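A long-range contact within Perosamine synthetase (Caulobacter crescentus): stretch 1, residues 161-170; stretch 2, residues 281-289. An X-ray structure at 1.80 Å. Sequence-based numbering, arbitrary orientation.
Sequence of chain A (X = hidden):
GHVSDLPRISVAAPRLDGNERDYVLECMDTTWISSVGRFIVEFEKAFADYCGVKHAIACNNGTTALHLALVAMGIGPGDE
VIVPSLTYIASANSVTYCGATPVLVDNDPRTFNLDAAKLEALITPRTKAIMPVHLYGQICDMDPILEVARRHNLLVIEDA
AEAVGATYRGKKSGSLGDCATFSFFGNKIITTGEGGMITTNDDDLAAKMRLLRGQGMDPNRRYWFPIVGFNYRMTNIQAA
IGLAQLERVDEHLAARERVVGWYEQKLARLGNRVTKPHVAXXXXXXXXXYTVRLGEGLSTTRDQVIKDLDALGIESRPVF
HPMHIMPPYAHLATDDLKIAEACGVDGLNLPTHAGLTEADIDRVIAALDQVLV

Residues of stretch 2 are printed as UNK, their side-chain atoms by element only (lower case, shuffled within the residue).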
ATOM      1  N   ALA A 161      -5.662   9.596 -12.468  1.00 10.96           N
ATOM      2  CA  ALA A 161      -6.427   9.398 -11.209  1.00 13.92           C
ATOM      3  C   ALA A 161      -7.835   9.958 -11.181  1.00 16.92           C
ATOM      4  O   ALA A 161      -8.685   9.438 -10.478  1.00 19.58           O
ATOM      5  CB  ALA A 161      -5.645   9.959  -9.936  1.00  2.28           C
ATOM      6  N   GLU A 162      -8.067  11.068 -11.867  1.00  6.89           N
ATOM      7  CA  GLU A 162      -9.385  11.700 -11.729  1.00  7.35           C
ATOM      8  C   GLU A 162     -10.223  11.571 -12.976  1.00 29.75           C
ATOM      9  O   GLU A 162     -11.247  12.255 -13.094  1.00 14.94           O
ATOM     10  CB  GLU A 162      -9.092  13.200 -11.488  1.00  6.18           C
ATOM     11  CG  GLU A 162      -8.040  13.360 -10.375  1.00 11.96           C
ATOM     12  CD  GLU A 162      -7.688  14.815 -10.065  1.00 17.11           C
ATOM     13  OE1 GLU A 162      -8.195  15.735 -10.741  1.00 14.68           O
ATOM     14  OE2 GLU A 162      -6.910  15.057  -9.101  1.00 17.40           O
ATOM     15  N   ALA A 163      -9.764  10.733 -13.908  1.00 11.95           N
ATOM     16  CA  ALA A 163     -10.391  10.715 -15.211  1.00  6.40           C
ATOM     17  C   ALA A 163     -10.772   9.357 -15.802  1.00 17.62           C
ATOM     18  O   ALA A 163     -10.781   9.156 -17.011  1.00 14.28           O
ATOM     19  CB  ALA A 163      -9.430  11.475 -16.173  1.00  8.24           C
ATOM     20  N   VAL A 164     -11.189   8.438 -14.956  1.00  8.89           N
ATOM     21  CA  VAL A 164     -11.657   7.154 -15.446  1.00 19.33           C
ATOM     22  C   VAL A 164     -12.859   7.465 -16.353  1.00 25.70           C
ATOM     23  O   VAL A 164     -13.769   8.241 -16.012  1.00  9.46           O
ATOM     24  CB  VAL A 164     -12.081   6.191 -14.311  1.00 15.20           C
ATOM     25  CG1 VAL A 164     -13.186   6.816 -13.483  1.00 26.94           C
ATOM     26  CG2 VAL A 164     -12.629   4.938 -14.961  1.00 17.55           C
ATOM     27  N   GLY A 165     -12.842   6.886 -17.543  1.00 10.02           N
ATOM     28  CA  GLY A 165     -13.947   7.119 -18.460  1.00  9.28           C
ATOM     29  C   GLY A 165     -13.777   8.238 -19.469  1.00 16.58           C
ATOM     30  O   GLY A 165     -14.593   8.349 -20.375  1.00 10.27           O
ATOM     31  N   ALA A 166     -12.810   9.129 -19.257  1.00  6.41           N
ATOM     32  CA  ALA A 166     -12.627  10.263 -20.150  1.00  7.19           C
ATOM     33  C   ALA A 166     -12.070   9.749 -21.486  1.00 20.26           C
ATOM     34  O   ALA A 166     -11.460   8.683 -21.563  1.00 12.39           O
ATOM     35  CB  ALA A 166     -11.636  11.349 -19.455  1.00  6.81           C
ATOM     36  N   THR A 167     -12.255  10.500 -22.555  1.00 19.37           N
ATOM     37  CA  THR A 167     -11.701  10.073 -23.842  1.00 10.15           C
ATOM     38  C   THR A 167     -11.071  11.293 -24.534  1.00 11.03           C
ATOM     39  O   THR A 167     -11.380  12.451 -24.234  1.00  4.55           O
ATOM     40  CB  THR A 167     -12.776   9.492 -24.815  1.00 10.91           C
ATOM     41  OG1 THR A 167     -13.787  10.497 -25.010  1.00  9.11           O
ATOM     42  CG2 THR A 167     -13.378   8.210 -24.275  1.00 17.98           C
ATOM     43  N   TYR A 168     -10.229  11.008 -25.516  1.00 11.09           N
ATOM     44  CA  TYR A 168      -9.513  12.044 -26.221  1.00 16.43           C
ATOM     45  C   TYR A 168      -9.319  11.528 -27.639  1.00 18.38           C
ATOM     46  O   TYR A 168      -8.688  10.481 -27.866  1.00 12.18           O
ATOM     47  CB  TYR A 168      -8.138  12.218 -25.545  1.00  8.91           C
ATOM     48  CG  TYR A 168      -7.250  13.225 -26.236  1.00 21.90           C
ATOM     49  CD1 TYR A 168      -7.326  14.589 -25.880  1.00 15.86           C
ATOM     50  CD2 TYR A 168      -6.377  12.840 -27.280  1.00  5.23           C
ATOM     51  CE1 TYR A 168      -6.574  15.551 -26.536  1.00  4.94           C
ATOM     52  CE2 TYR A 168      -5.591  13.818 -27.963  1.00 12.63           C
ATOM     53  CZ  TYR A 168      -5.688  15.176 -27.581  1.00 12.81           C
ATOM     54  OH  TYR A 168      -4.896  16.154 -28.201  1.00 17.25           O
ATOM     55  N   ARG A 169      -9.869  12.267 -28.589  1.00 13.42           N
ATOM     56  CA  ARG A 169      -9.729  11.898 -29.991  1.00 16.75           C
ATOM     57  C   ARG A 169      -9.779  10.386 -30.271  1.00 18.50           C
ATOM     58  O   ARG A 169      -8.924   9.804 -30.965  1.00 14.05           O
ATOM     59  CB  ARG A 169      -8.498  12.577 -30.561  1.00  7.14           C
ATOM     60  CG  ARG A 169      -8.627  14.105 -30.412  1.00  6.94           C
ATOM     61  CD  ARG A 169      -7.389  14.737 -30.949  1.00  5.21           C
ATOM     62  NE  ARG A 169      -7.390  16.212 -30.758  1.00 24.99           N
ATOM     63  CZ  ARG A 169      -6.343  17.037 -30.994  1.00 17.80           C
ATOM     64  NH1 ARG A 169      -5.172  16.574 -31.443  1.00 30.15           N
ATOM     65  NH2 ARG A 169      -6.443  18.349 -30.781  1.00 45.29           N
ATOM     66  N   GLY A 170     -10.821   9.793 -29.691  1.00 14.16           N
ATOM     67  CA  GLY A 170     -11.256   8.407 -29.829  1.00 13.44           C
ATOM     68  C   GLY A 170     -10.663   7.345 -28.911  1.00 38.35           C
ATOM     69  O   GLY A 170     -10.910   6.133 -29.083  1.00 17.03           O
ATOM     70  N   UNK A 281     -13.072  20.390 -26.700  1.00 21.50           N
ATOM     71  CA  UNK A 281     -13.886  19.512 -27.535  1.00 13.69           C
ATOM     72  C   UNK A 281     -13.123  18.268 -27.979  1.00 23.67           C
ATOM     73  O   UNK A 281     -13.510  17.639 -28.953  1.00 19.86           O
ATOM     74  c   UNK A 281     -16.482  21.033 -27.665  1.00 20.23           C
ATOM     75  c   UNK A 281     -14.413  20.282 -28.750  1.00  5.30           C
ATOM     76  c   UNK A 281     -15.266  21.509 -28.454  1.00 32.97           C
ATOM     77  c   UNK A 281     -15.679  22.251 -29.730  1.00 24.57           C
ATOM     78  N   UNK A 282     -12.042  17.939 -27.276  1.00 18.21           N
ATOM     79  CA  UNK A 282     -11.161  16.789 -27.578  1.00 10.98           C
ATOM     80  C   UNK A 282     -11.718  15.386 -27.303  1.00 16.25           C
ATOM     81  O   UNK A 282     -11.273  14.403 -27.900  1.00 24.97           O
ATOM     82  c   UNK A 282      -9.836  16.911 -26.863  1.00 17.03           C
ATOM     83  o   UNK A 282     -10.092  17.149 -25.468  1.00 19.03           O
ATOM     84  c   UNK A 282      -9.081  18.072 -27.444  1.00 23.22           C
ATOM     85  N   UNK A 283     -12.735  15.316 -26.445  1.00 18.59           N
ATOM     86  CA  UNK A 283     -13.378  14.049 -26.079  1.00 14.36           C
ATOM     87  C   UNK A 283     -14.210  14.357 -24.842  1.00 17.74           C
ATOM     88  O   UNK A 283     -14.475  15.524 -24.517  1.00 18.74           O
ATOM     89  N   UNK A 284     -14.550  13.309 -24.108  1.00 12.98           N
ATOM     90  CA  UNK A 284     -15.406  13.440 -22.924  1.00 10.51           C
ATOM     91  C   UNK A 284     -14.641  13.849 -21.695  1.00 10.78           C
ATOM     92  O   UNK A 284     -13.612  13.235 -21.343  1.00 10.22           O
ATOM     93  c   UNK A 284     -17.006  12.124 -21.467  1.00 12.75           C
ATOM     94  n   UNK A 284     -19.405   8.674 -20.675  1.00 24.58           N
ATOM     95  c   UNK A 284     -19.772   9.894 -20.292  1.00 99.89           C
ATOM     96  c   UNK A 284     -17.654  10.766 -21.228  1.00  8.77           C
ATOM     97  n   UNK A 284     -20.955  10.070 -19.705  1.00 21.74           N
ATOM     98  n   UNK A 284     -18.938  10.913 -20.506  1.00 21.16           N
ATOM     99  c   UNK A 284     -15.991  12.078 -22.586  1.00  8.65           C
ATOM    100  N   UNK A 285     -15.204  14.840 -21.023  1.00 14.49           N
ATOM    101  CA  UNK A 285     -14.700  15.340 -19.761  1.00 11.92           C
ATOM    102  C   UNK A 285     -15.649  14.696 -18.752  1.00 18.62           C
ATOM    103  O   UNK A 285     -16.878  14.895 -18.775  1.00 14.35           O
ATOM    104  n   UNK A 285     -13.576  18.954 -17.121  1.00 13.70           N
ATOM    105  c   UNK A 285     -13.927  17.860 -16.463  1.00  8.83           C
ATOM    106  c   UNK A 285     -14.890  16.822 -19.784  1.00 19.06           C
ATOM    107  c   UNK A 285     -14.350  17.525 -18.593  1.00 10.13           C
ATOM    108  c   UNK A 285     -13.854  18.784 -18.463  1.00  2.29           C
ATOM    109  n   UNK A 285     -14.393  16.979 -17.327  1.00 11.30           N
ATOM    110  N   UNK A 286     -15.102  13.828 -17.915  1.00 10.26           N
ATOM    111  CA  UNK A 286     -15.917  13.089 -16.969  1.00  2.36           C
ATOM    112  C   UNK A 286     -16.300  13.830 -15.676  1.00 11.26           C
ATOM    113  O   UNK A 286     -17.166  13.370 -14.922  1.00 19.84           O
ATOM    114  c   UNK A 286     -15.536  10.810 -18.066  1.00  8.10           C
ATOM    115  c   UNK A 286     -15.434  11.653 -16.748  1.00 10.15           C
ATOM    116  c   UNK A 286     -14.088  11.662 -16.075  1.00  6.65           C
ATOM    117  N   UNK A 287     -15.739  15.013 -15.469  1.00 16.54           N
ATOM    118  CA  UNK A 287     -16.156  15.799 -14.316  1.00 15.81           C
ATOM    119  C   UNK A 287     -16.052  15.169 -12.917  1.00 15.30           C
ATOM    120  O   UNK A 287     -17.026  15.102 -12.131  1.00  9.50           O
ATOM    121  c   UNK A 287     -17.180  20.008 -17.060  1.00 11.20           C
ATOM    122  c   UNK A 287     -17.449  17.667 -15.463  1.00 12.06           C
ATOM    123  c   UNK A 287     -17.553  18.767 -17.621  1.00 13.63           C
ATOM    124  c   UNK A 287     -17.640  17.602 -16.832  1.00 16.58           C
ATOM    125  c   UNK A 287     -16.946  20.088 -15.693  1.00 25.58           C
ATOM    126  c   UNK A 287     -17.527  16.425 -14.610  1.00 17.19           C
ATOM    127  c   UNK A 287     -17.084  18.901 -14.902  1.00 18.66           C
ATOM    128  N   UNK A 288     -14.827  14.762 -12.575  1.00  9.09           N
ATOM    129  CA  UNK A 288     -14.604  14.261 -11.233  1.00 13.69           C
ATOM    130  C   UNK A 288     -15.089  15.363 -10.252  1.00  8.02           C
ATOM    131  O   UNK A 288     -15.724  15.108  -9.210  1.00 13.65           O
ATOM    132  c   UNK A 288     -12.030  13.483  -7.417  1.00  5.56           C
ATOM    133  c   UNK A 288     -13.109  13.981 -11.023  1.00  6.53           C
ATOM    134  c   UNK A 288     -10.062  15.374  -7.730  1.00 21.80           C
ATOM    135  c   UNK A 288     -11.241  13.830  -6.315  1.00 11.68           C
ATOM    136  c   UNK A 288     -11.871  14.096  -8.681  1.00  9.16           C
ATOM    137  n   UNK A 288     -13.121  12.647  -7.490  1.00 10.28           N
ATOM    138  c   UNK A 288     -12.889  13.585  -9.545  1.00  8.65           C
ATOM    139  c   UNK A 288     -10.914  15.105  -8.821  1.00 11.42           C
ATOM    140  c   UNK A 288     -10.206  14.707  -6.523  1.00 10.42           C
ATOM    141  c   UNK A 288     -13.615  12.683  -8.800  1.00 13.24           C
ATOM    142  N   UNK A 289     -14.850  16.618 -10.630  1.00  8.65           N
ATOM    143  CA  UNK A 289     -15.283  17.763  -9.855  1.00 10.59           C
ATOM    144  C   UNK A 289     -15.573  18.878 -10.824  1.00  8.71           C
ATOM    145  O   UNK A 289     -14.789  19.056 -11.779  1.00 14.05           O
ATOM    146  c   UNK A 289     -14.082  18.237  -9.054  1.00 15.56           C
ATOM    147  s   UNK A 289     -13.863  17.591  -6.440  1.00 39.92           S
ATOM    148  c   UNK A 289     -13.626  17.143  -8.114  1.00 24.90           C
ATOM    149  c   UNK A 289     -12.106  17.892  -6.159  1.00 27.43           C
TER
HETATM  150  O   HOH W   1     -16.895   7.599 -21.490  1.00 19.64           O
HETATM  151  O   HOH W   2     -10.430  15.068 -23.945  1.00 13.28           O

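Position 281 carries four side-chain carbons, forked at the second. None comes near stretch 1, so the fork alone identifies Leu281, an exposed residue that takes no part in the contact.

At position 282 one carbon bears an oxygen and a second carbon, and that first carbon packs against the Tyr168 ring; this is Thr282. Its CB points toward stretch 1 and lies 3.5 Å from Tyr168 CE1, while CG2 stands 4.2 Å from Arg169 NE. The hydroxyl reaches a water, 2.6 Å from Thr282 OG1 and 2.8 Å from Thr167 O, so a small branched side chain serves both packing and solvent. Its backbone acts too: Arg169 N donates to Thr282 O at 2.6 Å, almost linearly.

Position 283 has no side-chain atoms and is Gly283. The two backbones pass close here, with Gly283 CA 3.2 Å from Thr167 O in a CA-H...O contact. An ideal CB would sit 1.9 Å from Thr167 O and 2.9 Å from Tyr168 N, clashing with both; only the absence of a side chain permits this approach.

Position 284 shows three carbons, a nitrogen, and a carbon carrying two more nitrogens, the first carbon lying near the Thr167 hydroxyl: Arg284. Its backbone bonds to one residue twice, Arg284 N donating to Thr167 OG1 at 3.1 Å and Thr167 N donating to Arg284 O at 3.3 Å. The extended side chain leads away at its end, yet a water joins the two stretches there, accepting from Arg284 NH1 at 2.8 Å and donating to Gly165 O at 2.7 Å. A long, polar chain suits this partly exposed margin.

At position 285 one carbon leads to a five-membered ring of three carbons and two nitrogens, hence His285. It points away from stretch 1; instead, its ND1 accepts from the backbone N of position 287 at 3.0 Å, bracing its own loop.

Three carbons, one bearing the other two, pack at position 286 against the type II turn from Ala163 to Ala166; this is Val286. CG1 is 3.4 Å from Gly165 C and CG2 is 3.4 Å from Val164 O. A compact branched side chain fits this buried surface.

Position 287 has one carbon and a six-carbon ring, so it is Phe287. CB points away and the ring does not touch stretch 1; a large apolar side chain suits this buried place.

At position 288, one carbon carries fused five- and six-membered rings with eight carbons and one nitrogen, packed against Glu162: Trp288. CB lies 3.3 Å from Glu162 O, and CZ3 approaches Glu162 CD at 3.4 Å. The broad indole packs obliquely against the Glu162 side chain, while NE1 is hydrogen-bonded elsewhere in the structure.

Position 289, with two carbons, a sulfur and a terminal carbon in an unbranched chain, makes no side-chain contact with stretch 1 and is Met289; a flexible apolar chain suits its buried place.

The segments run in nearly opposite directions, 165° apart. Backbone and threonine-hydroxyl hydrogen bonds fasten one end, where glycine allows close approach; valine and tryptophan pack against the other, and two waters bridge polar groups between them.

Stretch 2 281-289: LTGRHVFWM
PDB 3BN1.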